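Local coordinates for protein short-chain dehydrogenase/reductase SDR (PDB 3GUY) that probably catalyses the NAD(P)(H)-dependent oxidation or reduction of a substrate not yet identified, as a Rossmann-fold short-chain dehydrogenase/reductase, at residues K119-S130 with K164-P173; V77-F85 with L99-V110. The protein carries 2 engineered substitutions. All coordinates share one frame; numbering follows the deposited sequence.

Interaction 1 (K119-S130 with K164-P173); sequences KDQPVNVVMIMS and KPMKIIAVYP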
loop_
_atom_site.group_PDB
_atom_site.type_symbol
_atom_site.label_atom_id
_atom_site.label_comp_id
_atom_site.label_asym_id
_atom_site.label_seq_id
_atom_site.Cartn_x
_atom_site.Cartn_y
_atom_site.Cartn_z
ATOM N N LYS D 119 -12.247 -0.480 25.658
ATOM C CA LYS D 119 -12.352 -1.382 24.505
ATOM C C LYS D 119 -13.700 -2.091 24.418
ATOM O O LYS D 119 -14.152 -2.414 23.326
ATOM C CB LYS D 119 -11.198 -2.391 24.439
ATOM C CG LYS D 119 -11.039 -3.268 25.637
ATOM C CD LYS D 119 -10.002 -4.356 25.423
ATOM C CE LYS D 119 -9.701 -5.142 26.709
ATOM N NZ LYS D 119 -9.080 -4.314 27.781
ATOM N N ASP D 120 -14.329 -2.366 25.560
ATOM C CA ASP D 120 -15.616 -3.080 25.595
ATOM C C ASP D 120 -16.816 -2.094 25.629
ATOM O O ASP D 120 -17.964 -2.511 25.803
ATOM C CB ASP D 120 -15.655 -4.035 26.797
ATOM C CG ASP D 120 -14.785 -5.289 26.608
ATOM O OD1 ASP D 120 -14.382 -5.613 25.462
ATOM O OD2 ASP D 120 -14.514 -5.987 27.620
ATOM N N GLN D 121 -16.531 -0.796 25.454
ATOM C CA GLN D 121 -17.538 0.274 25.370
ATOM C C GLN D 121 -17.702 0.724 23.908
ATOM O O GLN D 121 -16.744 0.719 23.153
ATOM C CB GLN D 121 -17.097 1.499 26.177
ATOM C CG GLN D 121 -16.879 1.264 27.673
ATOM C CD GLN D 121 -18.174 1.023 28.439
ATOM O OE1 GLN D 121 -19.262 1.445 28.027
ATOM N NE2 GLN D 121 -18.056 0.335 29.567
ATOM N N PRO D 122 -18.914 1.127 23.510
ATOM C CA PRO D 122 -19.100 1.600 22.123
ATOM C C PRO D 122 -18.516 3.017 21.956
ATOM O O PRO D 122 -19.224 3.999 22.010
ATOM C CB PRO D 122 -20.621 1.563 21.943
ATOM C CG PRO D 122 -21.155 1.888 23.356
ATOM C CD PRO D 122 -20.131 1.293 24.335
ATOM N N VAL D 123 -17.209 3.113 21.818
ATOM C CA VAL D 123 -16.566 4.411 21.636
ATOM C C VAL D 123 -16.090 4.469 20.175
ATOM O O VAL D 123 -15.750 3.460 19.609
ATOM C CB VAL D 123 -15.387 4.623 22.622
ATOM C CG1 VAL D 123 -14.722 6.008 22.409
ATOM C CG2 VAL D 123 -15.864 4.517 24.040
ATOM N N ASN D 124 -16.161 5.639 19.562
ATOM C CA ASN D 124 -15.643 5.840 18.206
ATOM C C ASN D 124 -14.381 6.638 18.383
ATOM O O ASN D 124 -14.421 7.766 18.881
ATOM C CB ASN D 124 -16.634 6.624 17.309
ATOM C CG ASN D 124 -17.767 5.745 16.759
ATOM O OD1 ASN D 124 -17.658 4.499 16.705
ATOM N ND2 ASN D 124 -18.882 6.401 16.353
ATOM N N VAL D 125 -13.245 6.026 18.052
ATOM C CA VAL D 125 -11.983 6.702 18.167
ATOM C C VAL D 125 -11.612 7.210 16.785
ATOM O O VAL D 125 -11.407 6.430 15.877
ATOM C CB VAL D 125 -10.937 5.754 18.740
ATOM C CG1 VAL D 125 -9.620 6.430 18.793
ATOM C CG2 VAL D 125 -11.398 5.322 20.163
ATOM N N VAL D 126 -11.585 8.513 16.630
ATOM C CA VAL D 126 -11.289 9.121 15.364
ATOM C C VAL D 126 -9.820 9.520 15.371
ATOM O O VAL D 126 -9.420 10.517 15.985
ATOM C CB VAL D 126 -12.162 10.340 15.080
ATOM C CG1 VAL D 126 -11.759 10.972 13.720
ATOM C CG2 VAL D 126 -13.674 9.965 15.134
ATOM N N MET D 127 -9.020 8.766 14.628
ATOM C CA MET D 127 -7.583 9.079 14.533
ATOM C C MET D 127 -7.247 9.939 13.305
ATOM O O MET D 127 -7.292 9.481 12.172
ATOM C CB MET D 127 -6.806 7.777 14.552
ATOM C CG MET D 127 -7.001 6.934 15.855
ATOM S SD MET D 127 -6.257 7.631 17.397
ATOM C CE MET D 127 -4.577 7.810 16.646
ATOM N N ILE D 128 -6.875 11.195 13.521
ATOM C CA ILE D 128 -6.567 12.064 12.399
ATOM C C ILE D 128 -5.082 11.987 12.068
ATOM O O ILE D 128 -4.218 12.233 12.929
ATOM C CB ILE D 128 -7.007 13.497 12.629
ATOM C CG1 ILE D 128 -8.538 13.523 12.910
ATOM C CG2 ILE D 128 -6.641 14.361 11.433
ATOM C CD1 ILE D 128 -9.027 14.857 13.246
ATOM N N MET D 129 -4.794 11.622 10.818
ATOM C CA MET D 129 -3.416 11.421 10.398
ATOM C C MET D 129 -3.124 12.488 9.344
ATOM O O MET D 129 -3.236 13.675 9.606
ATOM C CB MET D 129 -3.183 9.947 9.913
ATOM C CG MET D 129 -3.076 8.953 11.060
ATOM S SD MET D 129 -3.238 7.228 10.679
ATOM C CE MET D 129 -5.048 7.288 10.412
ATOM N N SER D 130 -2.778 12.080 8.143
ATOM C CA SER D 130 -2.412 13.014 7.091
ATOM C C SER D 130 -2.310 12.154 5.853
ATOM O O SER D 130 -2.170 10.904 5.955
ATOM C CB SER D 130 -1.054 13.668 7.384
ATOM O OG SER D 130 -0.405 14.038 6.175
ATOM N N LYS D 164 -15.263 -6.194 19.075
ATOM C CA LYS D 164 -15.457 -5.311 20.199
ATOM C C LYS D 164 -16.248 -4.162 19.694
ATOM O O LYS D 164 -16.322 -3.976 18.488
ATOM C CB LYS D 164 -14.112 -4.869 20.791
ATOM C CG LYS D 164 -13.376 -6.061 21.328
ATOM C CD LYS D 164 -12.574 -5.769 22.588
ATOM C CE LYS D 164 -12.029 -7.066 23.168
ATOM N NZ LYS D 164 -11.205 -7.793 22.182
ATOM N N PRO D 165 -16.897 -3.432 20.598
ATOM C CA PRO D 165 -17.728 -2.323 20.202
ATOM C C PRO D 165 -16.953 -1.055 19.889
ATOM O O PRO D 165 -17.483 -0.176 19.215
ATOM C CB PRO D 165 -18.616 -2.097 21.418
ATOM C CG PRO D 165 -17.851 -2.619 22.553
ATOM C CD PRO D 165 -16.971 -3.701 22.049
ATOM N N MET D 166 -15.742 -0.928 20.432
ATOM C CA MET D 166 -14.895 0.214 20.096
ATOM C C MET D 166 -14.464 0.038 18.615
ATOM O O MET D 166 -14.154 -1.040 18.187
ATOM C CB MET D 166 -13.665 0.288 21.025
ATOM C CG MET D 166 -12.674 1.443 20.718
ATOM S SD MET D 166 -11.202 1.513 21.832
ATOM C CE MET D 166 -11.662 2.820 22.831
ATOM N N LYS D 167 -14.452 1.147 17.902
ATOM C CA LYS D 167 -14.082 1.199 16.495
ATOM C C LYS D 167 -13.075 2.309 16.283
ATOM O O LYS D 167 -13.131 3.314 16.947
ATOM C CB LYS D 167 -15.328 1.564 15.682
ATOM C CG LYS D 167 -16.045 0.373 15.144
ATOM C CD LYS D 167 -17.475 0.689 14.713
ATOM C CE LYS D 167 -17.730 2.129 14.267
ATOM N NZ LYS D 167 -18.846 2.684 15.094
ATOM N N ILE D 168 -12.180 2.138 15.320
ATOM C CA ILE D 168 -11.285 3.232 14.969
ATOM C C ILE D 168 -11.622 3.768 13.555
ATOM O O ILE D 168 -11.733 3.014 12.607
ATOM C CB ILE D 168 -9.799 2.791 15.030
ATOM C CG1 ILE D 168 -9.387 2.417 16.454
ATOM C CG2 ILE D 168 -8.890 3.918 14.570
ATOM C CD1 ILE D 168 -8.009 1.719 16.523
ATOM N N ILE D 169 -11.776 5.076 13.462
ATOM C CA ILE D 169 -12.089 5.801 12.202
ATOM C C ILE D 169 -10.809 6.524 11.793
ATOM O O ILE D 169 -10.170 7.188 12.614
ATOM C CB ILE D 169 -13.220 6.849 12.364
ATOM C CG1 ILE D 169 -14.455 6.241 13.070
ATOM C CG2 ILE D 169 -13.600 7.555 10.997
ATOM C CD1 ILE D 169 -14.911 5.029 12.495
ATOM N N ALA D 170 -10.383 6.285 10.557
ATOM C CA ALA D 170 -9.107 6.846 10.073
ATOM C C ALA D 170 -9.411 8.018 9.175
ATOM O O ALA D 170 -10.206 7.923 8.270
ATOM C CB ALA D 170 -8.280 5.783 9.322
ATOM N N VAL D 171 -8.791 9.144 9.443
ATOM C CA VAL D 171 -9.012 10.344 8.667
ATOM C C VAL D 171 -7.657 10.835 8.183
ATOM O O VAL D 171 -6.713 10.904 8.986
ATOM C CB VAL D 171 -9.646 11.458 9.539
ATOM C CG1 VAL D 171 -9.940 12.659 8.685
ATOM C CG2 VAL D 171 -10.904 10.911 10.325
ATOM N N TYR D 172 -7.580 11.168 6.883
ATOM C CA TYR D 172 -6.339 11.573 6.219
ATOM C C TYR D 172 -6.529 12.886 5.492
ATOM O O TYR D 172 -6.965 12.899 4.336
ATOM C CB TYR D 172 -5.860 10.521 5.207
ATOM C CG TYR D 172 -5.712 9.121 5.765
ATOM C CD1 TYR D 172 -4.528 8.702 6.365
ATOM C CD2 TYR D 172 -6.770 8.236 5.739
ATOM C CE1 TYR D 172 -4.387 7.418 6.877
ATOM C CE2 TYR D 172 -6.645 6.920 6.272
ATOM C CZ TYR D 172 -5.442 6.525 6.815
ATOM O OH TYR D 172 -5.354 5.262 7.354
ATOM N N PRO D 173 -6.264 14.003 6.176
ATOM C CA PRO D 173 -6.338 15.273 5.505
ATOM C C PRO D 173 -5.079 15.590 4.728
ATOM O O PRO D 173 -3.964 15.236 5.153
ATOM C CB PRO D 173 -6.499 16.283 6.633
ATOM C CG PRO D 173 -6.365 15.549 7.881
ATOM C CD PRO D 173 -6.254 14.116 7.646
#
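Lys167 NZ donates to Asn124 OD1 at 2.7 Å, coming in tilted 19° from the carbonyl plane. The two side chains run side by side, and Lys167 also makes a cation-pi contact with Tyr214 on the next strand. They begin a parallel pairing of strands 124-128 and 167-173, the two ends of a beta-alpha-beta crossover in the Rossmann sheet, connected through helix 141-160. Six backbone hydrogen bonds zip the edges together, from Lys167 N to Val123 O through to Met129 N to Val171 O. Val125 O is held twice, by Ile169 N at 2.8 Å and by a CA-H...O contact from Ile168 CA at 3.3 Å.

On the face that carries Asn124, Val126 CG1 presses on Val171 CG2 at 3.5 Å, and Ile128 lies alongside Val171. The other face belongs to Val125, Met127, Ile168 and Ala170, with helix 141-160 packed on Ile168 and Ala170. Met166 runs straight as far as SD (chi1 178°), and the bend at chi3 then brings CE to 3.7 Å from Val125 CG2.

At the C-terminal end, Ser130 OG turns to Ala132 N. Its position, packed on Tyr143, is consistent with the active-site serine of the family. Beside it, Ser130 O lies in plane at the edge of the Tyr172 ring, while Met129 SD lies 5.0 Å from that ring's centroid, an oblique Met-aromatic contact, with CE 3.6 Å from Tyr172 CE1.

Interaction 2 (V77-F85 with L99-V110); sequences VHSAGSGYF and LIENNLSSAINV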
loop_
_atom_site.group_PDB
_atom_site.type_symbol
_atom_site.label_atom_id
_atom_site.label_comp_id
_atom_site.label_asym_id
_atom_site.label_seq_id
_atom_site.Cartn_x
_atom_site.Cartn_y
_atom_site.Cartn_z
ATOM N N VAL D 77 -11.636 12.153 19.529
ATOM C CA VAL D 77 -11.046 12.566 18.303
ATOM C C VAL D 77 -9.606 12.926 18.607
ATOM O O VAL D 77 -9.333 13.880 19.342
ATOM C CB VAL D 77 -11.760 13.741 17.682
ATOM C CG1 VAL D 77 -10.998 14.223 16.444
ATOM C CG2 VAL D 77 -13.208 13.345 17.347
ATOM N N HIS D 78 -8.678 12.194 18.022
ATOM C CA HIS D 78 -7.276 12.527 18.227
ATOM C C HIS D 78 -6.773 13.318 17.031
ATOM O O HIS D 78 -6.639 12.765 15.945
ATOM C CB HIS D 78 -6.450 11.247 18.461
ATOM C CG HIS D 78 -4.989 11.494 18.705
ATOM N ND1 HIS D 78 -4.526 12.191 19.795
ATOM C CD2 HIS D 78 -3.891 11.196 17.962
ATOM C CE1 HIS D 78 -3.202 12.278 19.744
ATOM N NE2 HIS D 78 -2.790 11.692 18.634
ATOM N N SER D 79 -6.525 14.603 17.238
ATOM C CA SER D 79 -6.009 15.506 16.210
ATOM C C SER D 79 -4.682 16.203 16.556
ATOM O O SER D 79 -4.223 17.075 15.797
ATOM C CB SER D 79 -7.067 16.542 15.798
ATOM O OG SER D 79 -7.100 17.699 16.652
ATOM N N ALA D 80 -4.052 15.811 17.662
ATOM C CA ALA D 80 -2.726 16.291 18.040
ATOM C C ALA D 80 -1.587 15.864 17.077
ATOM O O ALA D 80 -1.524 14.727 16.627
ATOM C CB ALA D 80 -2.390 15.787 19.469
ATOM N N GLY D 81 -0.659 16.763 16.814
ATOM C CA GLY D 81 0.443 16.458 15.922
ATOM C C GLY D 81 1.139 17.707 15.535
ATOM O O GLY D 81 0.723 18.811 15.931
ATOM N N SER D 82 2.201 17.547 14.764
ATOM C CA SER D 82 2.987 18.689 14.326
ATOM C C SER D 82 3.789 18.284 13.110
ATOM O O SER D 82 3.887 17.110 12.803
ATOM C CB SER D 82 3.883 19.194 15.449
ATOM O OG SER D 82 4.949 18.298 15.772
ATOM N N GLY D 83 4.281 19.281 12.390
ATOM C CA GLY D 83 5.033 19.087 11.183
ATOM C C GLY D 83 6.465 19.483 11.391
ATOM O O GLY D 83 6.806 20.283 12.284
ATOM N N TYR D 84 7.326 18.895 10.581
ATOM C CA TYR D 84 8.676 19.369 10.449
ATOM C C TYR D 84 9.213 18.776 9.181
ATOM O O TYR D 84 8.960 17.598 8.891
ATOM C CB TYR D 84 9.524 18.942 11.635
ATOM C CG TYR D 84 10.985 19.329 11.541
ATOM C CD1 TYR D 84 11.380 20.667 11.606
ATOM C CD2 TYR D 84 11.967 18.352 11.464
ATOM C CE1 TYR D 84 12.746 21.024 11.577
ATOM C CE2 TYR D 84 13.297 18.673 11.436
ATOM C CZ TYR D 84 13.692 20.015 11.470
ATOM O OH TYR D 84 15.013 20.274 11.429
ATOM N N PHE D 85 9.965 19.563 8.416
ATOM C CA PHE D 85 10.281 19.177 7.042
ATOM C C PHE D 85 11.692 19.568 6.613
ATOM O O PHE D 85 12.388 20.261 7.344
ATOM C CB PHE D 85 9.275 19.851 6.153
ATOM C CG PHE D 85 7.853 19.549 6.524
ATOM C CD1 PHE D 85 7.302 18.333 6.186
ATOM C CD2 PHE D 85 7.086 20.481 7.222
ATOM C CE1 PHE D 85 5.975 18.044 6.533
ATOM C CE2 PHE D 85 5.780 20.205 7.576
ATOM C CZ PHE D 85 5.225 18.981 7.235
ATOM N N LEU D 99 9.201 15.716 16.724
ATOM C CA LEU D 99 8.214 15.200 15.776
ATOM C C LEU D 99 7.685 13.821 16.216
ATOM O O LEU D 99 6.473 13.551 16.132
ATOM C CB LEU D 99 8.826 15.101 14.379
ATOM C CG LEU D 99 7.929 15.007 13.163
ATOM C CD1 LEU D 99 6.970 16.204 13.102
ATOM C CD2 LEU D 99 8.864 14.888 11.913
ATOM N N ILE D 100 8.605 12.955 16.655
ATOM C CA ILE D 100 8.273 11.619 17.119
ATOM C C ILE D 100 7.371 11.692 18.345
ATOM O O ILE D 100 6.330 11.030 18.423
ATOM C CB ILE D 100 9.552 10.764 17.452
ATOM C CG1 ILE D 100 10.327 10.399 16.165
ATOM C CG2 ILE D 100 9.129 9.459 18.129
ATOM C CD1 ILE D 100 11.708 9.838 16.367
ATOM N N GLU D 101 7.762 12.534 19.301
ATOM C CA GLU D 101 6.969 12.731 20.521
ATOM C C GLU D 101 5.567 13.258 20.243
ATOM O O GLU D 101 4.580 12.681 20.721
ATOM C CB GLU D 101 7.697 13.685 21.468
ATOM C CG GLU D 101 8.985 13.103 22.037
ATOM C CD GLU D 101 9.910 14.172 22.661
ATOM O OE1 GLU D 101 9.608 15.403 22.607
ATOM O OE2 GLU D 101 10.967 13.777 23.206
ATOM N N ASN D 102 5.472 14.330 19.467
ATOM C CA ASN D 102 4.182 14.992 19.208
ATOM C C ASN D 102 3.214 14.184 18.332
ATOM O O ASN D 102 1.992 14.418 18.389
ATOM C CB ASN D 102 4.348 16.329 18.514
ATOM C CG ASN D 102 5.079 17.378 19.332
ATOM O OD1 ASN D 102 5.329 17.214 20.530
ATOM N ND2 ASN D 102 5.494 18.469 18.638
ATOM N N ASN D 103 3.734 13.296 17.463
ATOM C CA ASN D 103 2.887 12.529 16.532
ATOM C C ASN D 103 2.737 11.061 16.923
ATOM O O ASN D 103 1.619 10.546 17.095
ATOM C CB ASN D 103 3.421 12.626 15.105
ATOM C CG ASN D 103 3.338 14.042 14.548
ATOM O OD1 ASN D 103 2.285 14.463 14.046
ATOM N ND2 ASN D 103 4.449 14.781 14.614
ATOM N N LEU D 104 3.859 10.382 17.102
ATOM C CA LEU D 104 3.822 8.947 17.337
ATOM C C LEU D 104 3.589 8.626 18.817
ATOM O O LEU D 104 2.745 7.806 19.148
ATOM C CB LEU D 104 5.119 8.268 16.820
ATOM C CG LEU D 104 5.211 6.732 16.999
ATOM C CD1 LEU D 104 3.948 6.028 16.473
ATOM C CD2 LEU D 104 6.564 6.175 16.332
ATOM N N SER D 105 4.360 9.237 19.701
ATOM C CA SER D 105 4.226 8.933 21.120
ATOM C C SER D 105 2.811 9.326 21.573
ATOM O O SER D 105 2.132 8.569 22.283
ATOM C CB SER D 105 5.282 9.681 21.938
ATOM O OG SER D 105 6.563 9.180 21.616
ATOM N N SER D 106 2.372 10.496 21.126
ATOM C CA SER D 106 1.085 11.047 21.552
ATOM C C SER D 106 -0.019 10.114 21.113
ATOM O O SER D 106 -0.895 9.784 21.904
ATOM C CB SER D 106 0.874 12.453 21.012
ATOM O OG SER D 106 0.536 12.481 19.617
ATOM N N ALA D 107 0.067 9.646 19.857
ATOM C CA ALA D 107 -0.869 8.703 19.304
ATOM C C ALA D 107 -0.873 7.366 20.044
ATOM O O ALA D 107 -1.936 6.858 20.328
ATOM C CB ALA D 107 -0.639 8.479 17.788
ATOM N N ILE D 108 0.293 6.823 20.373
ATOM C CA ILE D 108 0.386 5.523 21.062
ATOM C C ILE D 108 -0.208 5.636 22.490
ATOM O O ILE D 108 -0.966 4.791 22.929
ATOM C CB ILE D 108 1.869 5.035 21.179
ATOM C CG1 ILE D 108 2.387 4.518 19.842
ATOM C CG2 ILE D 108 1.963 3.920 22.212
ATOM C CD1 ILE D 108 3.945 4.335 19.828
ATOM N N ASN D 109 0.155 6.698 23.190
ATOM C CA ASN D 109 -0.315 6.917 24.587
ATOM C C ASN D 109 -1.820 7.116 24.641
ATOM O O ASN D 109 -2.485 6.470 25.427
ATOM C CB ASN D 109 0.349 8.128 25.194
ATOM C CG ASN D 109 1.773 7.879 25.556
ATOM O OD1 ASN D 109 2.163 6.765 25.854
ATOM N ND2 ASN D 109 2.568 8.924 25.527
ATOM N N VAL D 110 -2.361 7.954 23.766
ATOM C CA VAL D 110 -3.836 8.105 23.699
ATOM C C VAL D 110 -4.564 6.856 23.296
ATOM O O VAL D 110 -5.475 6.437 24.006
ATOM C CB VAL D 110 -4.283 9.223 22.810
ATOM C CG1 VAL D 110 -5.818 9.130 22.579
ATOM C CG2 VAL D 110 -3.916 10.531 23.424
HETATM O O HOH W 1 -0.840 11.751 16.348
#
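Ser82 is gripped by two consecutive asparagines of helix 93-118. The amide of Asn103 meets its backbone from both ends: Ser82 N donates to Asn103 OD1 at 3.2 Å, and one N-H of Asn103 ND2 donates to Ser82 O at 3.0 Å. The other N-H of Asn103 ND2 turns back to Leu99 O at 2.8 Å, in the carbonyl plane on a lone pair. Both acceptors lie close to the amide plane, so the group is fixed in rotation. The preceding residue, Asn102, sends ND2 to Ser82 OG at 2.9 Å in a nearly straight bond (166°).

Asn103 OD1 also accepts from Lys147 NZ; the positions of Asn103 and Lys147 are consistent with the Asn and Lys of the classical Asn-Ser-Tyr-Lys tetrad. The helix widens into a pi-type turn at 100-105, where Ile100 O takes both Leu104 N and Ser105 N.

One water ties strand to helix, donating to Asn103 O at 2.8 Å and to Ala80 O, and bonded also to His78 NE2. A trans first torsion (chi1 -179°) sends the His78 ring from its strand toward the helix; Ser106 OG sits in plane at the ring's edge, and Val110 CG2 approaches obliquely, 4.0 Å from His78 ND1.

Apolar contact is concentrated at Leu99, whose CD1 and CD2 both pack on Tyr84 CB, CD1 at 4.0 Å.

The strand end and loop 77-85 thus lie along one side of helix 93-118. Helix 141-160 packs on Leu99, Asn103 and Ala107, strand 124-128 flanks His78, and Ile100 and Leu104 meet their counterparts in the second subunit.

Overall arrangement
From the N terminus, interaction 2 comes first: the chain leaves strand 75-78, runs out along 79-85, and returns through helix 93-118, closing a short loop of 13 residues between its segments. The same helix then leads directly into 119-130, where interaction 1 opens; it closes only after helix 141-160, when 164-173 arrives 33 residues later. The two are in series, neither nested nor crossed. They meet within the sheet, where strands 75-78 and 124-128 are neighbours, and Met127 CE packs on the His78 ring. Together they tie three consecutive central strands to a helix at the interface with another subunit.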